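Local coordinates for structural polyprotein, VP2 (Israeli acute paralysis virus, PDB 5CDD) that probably serves as a structural building block of the viral capsid, as one of the jelly-roll coat proteins derived from the structural polyprotein, at residues L32-L37 with T111-V116; N41-V46 with Y158-T163. All coordinates share one frame; numbering follows the deposited sequence.

Interactions 1 and 2 are neighbours, their centres about 9 Å apart, and both use the long connection between strands 13-18 and 47-51. Residues 32-37 of it meet the turn and short helix at 111-116; residues 41-46 run up to strand 155-161. Gln-43 joins the two: its OE1 lies 2.8 Å from Ser-33 N, a probable hydrogen bond, and its CG packs on Leu-32 CD2. A second probable hydrogen bond, 2.8 Å from Leu-32 N to Pro-161 O, ties interaction 1 directly to the strand. Leu-32 and Val-116 also touch Phe-160, so interaction 1 packs against the aromatic part of interaction 2.

Interaction 1: L32-L37 with T111-V116; sequences LSRYVL and TSRAGV
Leu-32 and Arg-113 carry much of this contact through their aliphatic parts, with Arg-113 reaching past Leu-32 toward Arg-34. The two side chains cross obliquely: Leu-32 CB rests on Arg-113 CG at 3.6 Å, and Leu-32 CD1 comes alongside the same carbon. Arg-113 CG stands anti to the backbone N (chi1 176°), and a bend at chi3 (57°) sets NE off the line of the preceding methylenes. Beyond it, the guanidinium comes to lie beside the Arg-34 chain. Arg-34 CB sits over one face of that group, toward its rim, and Arg-113 NH2 is 3.8 Å from Arg-34 CG. The two guanidinium planes are turned 26° apart, and Arg-34 NE stays 4.4 Å from Arg-113 NH2. At the end of the Leu-32 side chain, CD2 meets Val-116 CG1 tip to tip at 3.9 Å, with CD1 close by. Farther along the loop, Val-36 lays CG2 against the carbonyl oxygen of Thr-111.

Where the backbones come closest, Ser-33 O and Arg-34 O face the start of helix 113-116, Arg-34 O lying 3.4 Å from Ser-112 CB. Ser-112 is the N-cap: its OG accepts from Gly-115 N at 3.1 Å. The contact packs the loop after strand 13-18 against the helical turn between strands 90-97 and 121-125.

Residues of neighbouring chains complete the surroundings. Lys-66 O of one takes a weak hydrogen bond from Arg-113 NH2, and Asp-86 of the same chain forms a long, weak ion pair with Arg-34; Pro-196 O of another is hydrogen-bonded to Thr-111 OG1. Within the chain the contact is carried by aliphatic carbons and carbonyl oxygens, while the two like-charged arginine ends, which probably repel each other mildly, have partners across subunit boundaries.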
ATOM      1  N   LEU C  32      42.013 -53.726  -5.033  1.00 50.81           N
ATOM      2  CA  LEU C  32      42.108 -52.362  -4.543  1.00 46.47           C
ATOM      3  C   LEU C  32      42.753 -52.297  -3.166  1.00 45.10           C
ATOM      4  O   LEU C  32      42.397 -53.062  -2.267  1.00 43.87           O
ATOM      5  CB  LEU C  32      40.716 -51.730  -4.482  1.00 43.72           C
ATOM      6  CG  LEU C  32      40.025 -51.498  -5.824  1.00 41.19           C
ATOM      7  CD1 LEU C  32      38.603 -51.036  -5.594  1.00 39.71           C
ATOM      8  CD2 LEU C  32      40.803 -50.468  -6.625  1.00 39.46           C
ATOM      9  N   SER C  33      43.707 -51.383  -3.012  1.00 44.23           N
ATOM     10  CA  SER C  33      44.401 -51.201  -1.744  1.00 44.01           C
ATOM     11  C   SER C  33      43.527 -50.376  -0.809  1.00 44.38           C
ATOM     12  O   SER C  33      42.926 -49.383  -1.221  1.00 45.45           O
ATOM     13  CB  SER C  33      45.731 -50.481  -1.961  1.00 43.65           C
ATOM     14  OG  SER C  33      46.572 -51.211  -2.833  1.00 47.42           O
ATOM     15  N   ARG C  34      43.467 -50.787   0.452  1.00 43.40           N
ATOM     16  CA  ARG C  34      42.658 -50.091   1.440  1.00 42.99           C
ATOM     17  C   ARG C  34      43.057 -48.618   1.560  1.00 41.98           C
ATOM     18  O   ARG C  34      42.207 -47.758   1.796  1.00 42.67           O
ATOM     19  CB  ARG C  34      42.789 -50.789   2.797  1.00 44.32           C
ATOM     20  CG  ARG C  34      41.772 -50.343   3.829  1.00 48.86           C
ATOM     21  CD  ARG C  34      41.903 -51.135   5.121  1.00 52.94           C
ATOM     22  NE  ARG C  34      40.912 -50.722   6.112  1.00 58.01           N
ATOM     23  CZ  ARG C  34      40.813 -51.239   7.334  1.00 59.98           C
ATOM     24  NH1 ARG C  34      41.648 -52.195   7.722  1.00 60.95           N
ATOM     25  NH2 ARG C  34      39.878 -50.799   8.169  1.00 60.48           N
ATOM     26  N   TYR C  35      44.345 -48.334   1.382  1.00 40.16           N
ATOM     27  CA  TYR C  35      44.860 -46.967   1.480  1.00 37.71           C
ATOM     28  C   TYR C  35      45.854 -46.647   0.365  1.00 36.90           C
ATOM     29  O   TYR C  35      46.228 -47.517  -0.419  1.00 37.34           O
ATOM     30  CB  TYR C  35      45.567 -46.766   2.825  1.00 36.51           C
ATOM     31  CG  TYR C  35      44.680 -46.893   4.043  1.00 36.30           C
ATOM     32  CD1 TYR C  35      43.884 -45.830   4.466  1.00 35.99           C
ATOM     33  CD2 TYR C  35      44.640 -48.078   4.776  1.00 36.51           C
ATOM     34  CE1 TYR C  35      43.069 -45.945   5.594  1.00 35.67           C
ATOM     35  CE2 TYR C  35      43.828 -48.204   5.904  1.00 36.32           C
ATOM     36  CZ  TYR C  35      43.047 -47.134   6.306  1.00 36.36           C
ATOM     37  OH  TYR C  35      42.244 -47.255   7.417  1.00 38.31           O
ATOM     38  N   VAL C  36      46.271 -45.385   0.311  1.00 36.10           N
ATOM     39  CA  VAL C  36      47.253 -44.905  -0.662  1.00 35.44           C
ATOM     40  C   VAL C  36      48.034 -43.791   0.028  1.00 36.97           C
ATOM     41  O   VAL C  36      47.675 -42.619  -0.063  1.00 38.05           O
ATOM     42  CB  VAL C  36      46.587 -44.340  -1.939  1.00 33.26           C
ATOM     43  CG1 VAL C  36      47.649 -43.781  -2.876  1.00 30.17           C
ATOM     44  CG2 VAL C  36      45.804 -45.430  -2.646  1.00 31.55           C
ATOM     45  N   LEU C  37      49.100 -44.174   0.726  1.00 37.69           N
ATOM     46  CA  LEU C  37      49.926 -43.228   1.466  1.00 38.08           C
ATOM     47  C   LEU C  37      50.876 -42.393   0.615  1.00 39.29           C
ATOM     48  O   LEU C  37      51.293 -41.312   1.027  1.00 40.60           O
ATOM     49  CB  LEU C  37      50.711 -43.973   2.548  1.00 37.87           C
ATOM     50  CG  LEU C  37      49.941 -44.362   3.816  1.00 37.58           C
ATOM     51  CD1 LEU C  37      48.631 -45.045   3.470  1.00 37.63           C
ATOM     52  CD2 LEU C  37      50.810 -45.273   4.663  1.00 37.79           C
ATOM     53  N   THR C 111      43.473 -42.464  -4.446  1.00 33.80           N
ATOM     54  CA  THR C 111      42.571 -42.474  -3.300  1.00 34.00           C
ATOM     55  C   THR C 111      42.364 -43.871  -2.721  1.00 33.74           C
ATOM     56  O   THR C 111      42.777 -44.871  -3.310  1.00 32.62           O
ATOM     57  CB  THR C 111      41.196 -41.864  -3.672  1.00 34.71           C
ATOM     58  OG1 THR C 111      40.358 -41.823  -2.509  1.00 36.16           O
ATOM     59  CG2 THR C 111      40.517 -42.691  -4.753  1.00 34.59           C
ATOM     60  N   SER C 112      41.723 -43.927  -1.556  1.00 33.24           N
ATOM     61  CA  SER C 112      41.457 -45.185  -0.871  1.00 32.89           C
ATOM     62  C   SER C 112      40.539 -46.094  -1.672  1.00 33.46           C
ATOM     63  O   SER C 112      39.991 -45.698  -2.700  1.00 33.62           O
ATOM     64  CB  SER C 112      40.819 -44.911   0.489  1.00 33.41           C
ATOM     65  OG  SER C 112      39.581 -44.235   0.338  1.00 33.08           O
ATOM     66  N   ARG C 113      40.379 -47.323  -1.192  1.00 33.85           N
ATOM     67  CA  ARG C 113      39.512 -48.289  -1.847  1.00 34.00           C
ATOM     68  C   ARG C 113      38.084 -47.783  -1.716  1.00 35.28           C
ATOM     69  O   ARG C 113      37.252 -47.992  -2.599  1.00 36.13           O
ATOM     70  CB  ARG C 113      39.644 -49.656  -1.176  1.00 33.28           C
ATOM     71  CG  ARG C 113      38.705 -50.722  -1.716  1.00 31.62           C
ATOM     72  CD  ARG C 113      38.940 -52.036  -1.000  1.00 30.85           C
ATOM     73  NE  ARG C 113      38.781 -51.888   0.443  1.00 32.59           N
ATOM     74  CZ  ARG C 113      39.190 -52.784   1.335  1.00 33.40           C
ATOM     75  NH1 ARG C 113      39.788 -53.896   0.932  1.00 32.80           N
ATOM     76  NH2 ARG C 113      39.000 -52.566   2.630  1.00 33.56           N
ATOM     77  N   ALA C 114      37.811 -47.112  -0.601  1.00 36.11           N
ATOM     78  CA  ALA C 114      36.491 -46.557  -0.342  1.00 35.60           C
ATOM     79  C   ALA C 114      36.232 -45.430  -1.334  1.00 36.67           C
ATOM     80  O   ALA C 114      35.109 -45.245  -1.805  1.00 38.17           O
ATOM     81  CB  ALA C 114      36.419 -46.031   1.083  1.00 34.15           C
ATOM     82  N   GLY C 115      37.282 -44.679  -1.652  1.00 36.14           N
ATOM     83  CA  GLY C 115      37.147 -43.584  -2.594  1.00 35.55           C
ATOM     84  C   GLY C 115      36.930 -44.085  -4.008  1.00 35.74           C
ATOM     85  O   GLY C 115      35.984 -43.678  -4.682  1.00 36.51           O
ATOM     86  N   VAL C 116      37.810 -44.974  -4.458  1.00 35.48           N
ATOM     87  CA  VAL C 116      37.722 -45.541  -5.801  1.00 34.86           C
ATOM     88  C   VAL C 116      36.348 -46.152  -6.046  1.00 35.04           C
ATOM     89  O   VAL C 116      35.755 -45.974  -7.109  1.00 34.39           O
ATOM     90  CB  VAL C 116      38.784 -46.641  -6.007  1.00 34.35           C
ATOM     91  CG1 VAL C 116      38.627 -47.266  -7.380  1.00 32.48           C
ATOM     92  CG2 VAL C 116      40.174 -46.055  -5.844  1.00 34.46           C
TER

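Interaction 2: N41-V46 with Y158-T163; sequences NSQKYV and YLFPIT
Val-46 meets strand 155-161 by both backbone and side chain, in the tightly packed part of the contact. Its N donates to Leu-159 O over 2.8 Å, with an N-H...O angle of 158° and the donor nearly in line with the carbonyl bond. Beside this bond Val-46 CG2 reaches Pro-161 CG at 3.4 Å, the two side chains crossing at a slant, and Val-46 CB packs on Leu-159 CD2. Phe-160 fills the next place: Lys-44 O lies in its ring plane at the CD1 edge, while CE1 touches Tyr-45 CB at 3.6 Å and, less closely, Gln-43 CG.

Toward Lys-44 and the Tyr-45 ring, at the margin of the contact, the packing thins. Tyr-45 CG lies between the backbone N and the carbonyl carbon (chi1 50°), and one face of its ring receives the CD1 edge of Tyr-158. This is an edge-to-face pair, with centroids 5.4 Å apart and planes at 59°. Lys-44 leads away from the strand, its NZ making a weak hydrogen bond to Ser-42 O.

Val-46 directly precedes strand 47-51, an outermost strand within this chain, which pairs antiparallel with 155-161 in a four-stranded sheet whose order fits the CHEF sheet of a viral jelly roll. Val-46 also touches Met-91 of strand 90-97 and Ile-18 of strand 13-18, and Val-116 of helix 113-116 covers Gln-43 and Phe-160.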
ATOM      1  N   ASN C  41      52.678 -45.816  -4.570  1.00 46.99           N
ATOM      2  CA  ASN C  41      51.773 -46.923  -4.301  1.00 46.70           C
ATOM      3  C   ASN C  41      50.366 -46.614  -4.784  1.00 45.77           C
ATOM      4  O   ASN C  41      49.392 -46.783  -4.049  1.00 44.95           O
ATOM      5  CB  ASN C  41      51.751 -47.233  -2.806  1.00 47.94           C
ATOM      6  CG  ASN C  41      53.044 -47.852  -2.327  1.00 49.40           C
ATOM      7  OD1 ASN C  41      53.389 -48.967  -2.716  1.00 50.86           O
ATOM      8  ND2 ASN C  41      53.772 -47.129  -1.484  1.00 50.50           N
ATOM      9  N   SER C  42      50.266 -46.161  -6.029  1.00 44.96           N
ATOM     10  CA  SER C  42      48.979 -45.835  -6.623  1.00 44.09           C
ATOM     11  C   SER C  42      48.113 -47.083  -6.676  1.00 43.71           C
ATOM     12  O   SER C  42      48.566 -48.183  -6.359  1.00 44.03           O
ATOM     13  CB  SER C  42      49.172 -45.293  -8.039  1.00 44.13           C
ATOM     14  OG  SER C  42      50.034 -44.172  -8.036  1.00 47.74           O
ATOM     15  N   GLN C  43      46.865 -46.902  -7.084  1.00 43.16           N
ATOM     16  CA  GLN C  43      45.920 -48.001  -7.190  1.00 42.31           C
ATOM     17  C   GLN C  43      46.212 -48.772  -8.478  1.00 42.73           C
ATOM     18  O   GLN C  43      46.403 -48.172  -9.536  1.00 41.90           O
ATOM     19  CB  GLN C  43      44.499 -47.438  -7.219  1.00 42.07           C
ATOM     20  CG  GLN C  43      43.443 -48.310  -6.564  1.00 43.42           C
ATOM     21  CD  GLN C  43      43.679 -48.506  -5.078  1.00 43.15           C
ATOM     22  OE1 GLN C  43      44.543 -49.279  -4.674  1.00 45.63           O
ATOM     23  NE2 GLN C  43      42.913 -47.799  -4.257  1.00 42.33           N
ATOM     24  N   LYS C  44      46.257 -50.098  -8.386  1.00 44.14           N
ATOM     25  CA  LYS C  44      46.525 -50.938  -9.551  1.00 44.56           C
ATOM     26  C   LYS C  44      45.224 -51.371 -10.218  1.00 44.12           C
ATOM     27  O   LYS C  44      44.255 -51.723  -9.543  1.00 44.71           O
ATOM     28  CB  LYS C  44      47.325 -52.182  -9.142  1.00 45.28           C
ATOM     29  CG  LYS C  44      48.727 -51.899  -8.611  1.00 47.63           C
ATOM     30  CD  LYS C  44      49.640 -51.346  -9.698  1.00 49.64           C
ATOM     31  CE  LYS C  44      51.021 -51.009  -9.148  1.00 50.61           C
ATOM     32  NZ  LYS C  44      50.969 -49.938  -8.108  1.00 50.64           N
ATOM     33  N   TYR C  45      45.209 -51.345 -11.547  1.00 43.21           N
ATOM     34  CA  TYR C  45      44.032 -51.737 -12.310  1.00 42.67           C
ATOM     35  C   TYR C  45      44.342 -52.867 -13.288  1.00 42.75           C
ATOM     36  O   TYR C  45      45.486 -53.048 -13.707  1.00 42.91           O
ATOM     37  CB  TYR C  45      43.481 -50.543 -13.088  1.00 42.33           C
ATOM     38  CG  TYR C  45      44.529 -49.814 -13.893  1.00 41.89           C
ATOM     39  CD1 TYR C  45      45.310 -48.815 -13.314  1.00 41.90           C
ATOM     40  CD2 TYR C  45      44.757 -50.136 -15.229  1.00 41.75           C
ATOM     41  CE1 TYR C  45      46.292 -48.154 -14.044  1.00 41.20           C
ATOM     42  CE2 TYR C  45      45.738 -49.483 -15.968  1.00 41.88           C
ATOM     43  CZ  TYR C  45      46.501 -48.493 -15.369  1.00 41.82           C
ATOM     44  OH  TYR C  45      47.471 -47.842 -16.094  1.00 42.85           O
ATOM     45  N   VAL C  46      43.309 -53.618 -13.653  1.00 42.40           N
ATOM     46  CA  VAL C  46      43.452 -54.729 -14.585  1.00 41.85           C
ATOM     47  C   VAL C  46      43.668 -54.208 -16.000  1.00 43.05           C
ATOM     48  O   VAL C  46      44.396 -54.808 -16.792  1.00 43.66           O
ATOM     49  CB  VAL C  46      42.196 -55.621 -14.577  1.00 41.14           C
ATOM     50  CG1 VAL C  46      42.322 -56.713 -15.628  1.00 40.94           C
ATOM     51  CG2 VAL C  46      42.007 -56.228 -13.201  1.00 40.44           C
ATOM     52  N   TYR C 158      38.357 -47.411 -16.086  1.00 33.10           N
ATOM     53  CA  TYR C 158      39.188 -48.338 -15.325  1.00 33.37           C
ATOM     54  C   TYR C 158      38.444 -49.600 -14.892  1.00 34.08           C
ATOM     55  O   TYR C 158      37.232 -49.578 -14.671  1.00 34.54           O
ATOM     56  CB  TYR C 158      39.734 -47.637 -14.076  1.00 33.62           C
ATOM     57  CG  TYR C 158      40.703 -46.506 -14.350  1.00 34.94           C
ATOM     58  CD1 TYR C 158      41.995 -46.763 -14.802  1.00 36.03           C
ATOM     59  CD2 TYR C 158      40.327 -45.176 -14.152  1.00 34.83           C
ATOM     60  CE1 TYR C 158      42.894 -45.726 -15.050  1.00 37.16           C
ATOM     61  CE2 TYR C 158      41.216 -44.130 -14.398  1.00 35.95           C
ATOM     62  CZ  TYR C 158      42.498 -44.413 -14.847  1.00 37.86           C
ATOM     63  OH  TYR C 158      43.385 -43.388 -15.095  1.00 38.67           O
ATOM     64  N   LEU C 159      39.187 -50.699 -14.775  1.00 35.04           N
ATOM     65  CA  LEU C 159      38.637 -51.978 -14.333  1.00 35.03           C
ATOM     66  C   LEU C 159      39.456 -52.420 -13.120  1.00 35.89           C
ATOM     67  O   LEU C 159      40.597 -52.864 -13.257  1.00 35.08           O
ATOM     68  CB  LEU C 159      38.736 -53.026 -15.443  1.00 33.65           C
ATOM     69  CG  LEU C 159      38.179 -54.412 -15.102  1.00 33.40           C
ATOM     70  CD1 LEU C 159      36.709 -54.308 -14.729  1.00 31.83           C
ATOM     71  CD2 LEU C 159      38.362 -55.339 -16.289  1.00 32.33           C
ATOM     72  N   PHE C 160      38.866 -52.284 -11.936  1.00 36.72           N
ATOM     73  CA  PHE C 160      39.536 -52.631 -10.687  1.00 37.08           C
ATOM     74  C   PHE C 160      39.016 -53.913 -10.046  1.00 38.53           C
ATOM     75  O   PHE C 160      37.833 -54.241 -10.154  1.00 38.86           O
ATOM     76  CB  PHE C 160      39.363 -51.502  -9.669  1.00 36.31           C
ATOM     77  CG  PHE C 160      39.947 -50.188 -10.096  1.00 35.67           C
ATOM     78  CD1 PHE C 160      41.325 -49.995 -10.115  1.00 35.65           C
ATOM     79  CD2 PHE C 160      39.115 -49.126 -10.442  1.00 34.48           C
ATOM     80  CE1 PHE C 160      41.868 -48.760 -10.470  1.00 35.56           C
ATOM     81  CE2 PHE C 160      39.646 -47.890 -10.798  1.00 33.96           C
ATOM     82  CZ  PHE C 160      41.026 -47.706 -10.811  1.00 35.04           C
ATOM     83  N   PRO C 161      39.905 -54.662  -9.375  1.00 39.54           N
ATOM     84  CA  PRO C 161      39.514 -55.907  -8.705  1.00 39.38           C
ATOM     85  C   PRO C 161      39.164 -55.563  -7.253  1.00 39.77           C
ATOM     86  O   PRO C 161      40.042 -55.183  -6.478  1.00 40.17           O
ATOM     87  CB  PRO C 161      40.781 -56.766  -8.785  1.00 38.70           C
ATOM     88  CG  PRO C 161      41.632 -56.095  -9.844  1.00 39.08           C
ATOM     89  CD  PRO C 161      41.359 -54.645  -9.602  1.00 39.80           C
ATOM     90  N   ILE C 162      37.892 -55.675  -6.885  1.00 39.60           N
ATOM     91  CA  ILE C 162      37.488 -55.369  -5.514  1.00 39.25           C
ATOM     92  C   ILE C 162      38.053 -56.413  -4.561  1.00 40.29           C
ATOM     93  O   ILE C 162      38.659 -56.079  -3.542  1.00 40.17           O
ATOM     94  CB  ILE C 162      35.953 -55.344  -5.368  1.00 38.34           C
ATOM     95  CG1 ILE C 162      35.367 -54.212  -6.213  1.00 37.60           C
ATOM     96  CG2 ILE C 162      35.572 -55.164  -3.904  1.00 37.20           C
ATOM     97  CD1 ILE C 162      33.854 -54.142  -6.182  1.00 36.36           C
ATOM     98  N   THR C 163      37.846 -57.682  -4.903  1.00 41.49           N
ATOM     99  CA  THR C 163      38.332 -58.796  -4.100  1.00 42.65           C
ATOM    100  C   THR C 163      39.317 -59.604  -4.932  1.00 44.68           C
ATOM    101  O   THR C 163      39.326 -59.507  -6.158  1.00 45.01           O
ATOM    102  CB  THR C 163      37.189 -59.741  -3.693  1.00 42.30           C
ATOM    103  OG1 THR C 163      36.671 -60.395  -4.860  1.00 40.39           O
ATOM    104  CG2 THR C 163      36.073 -58.968  -3.014  1.00 42.83           C
TER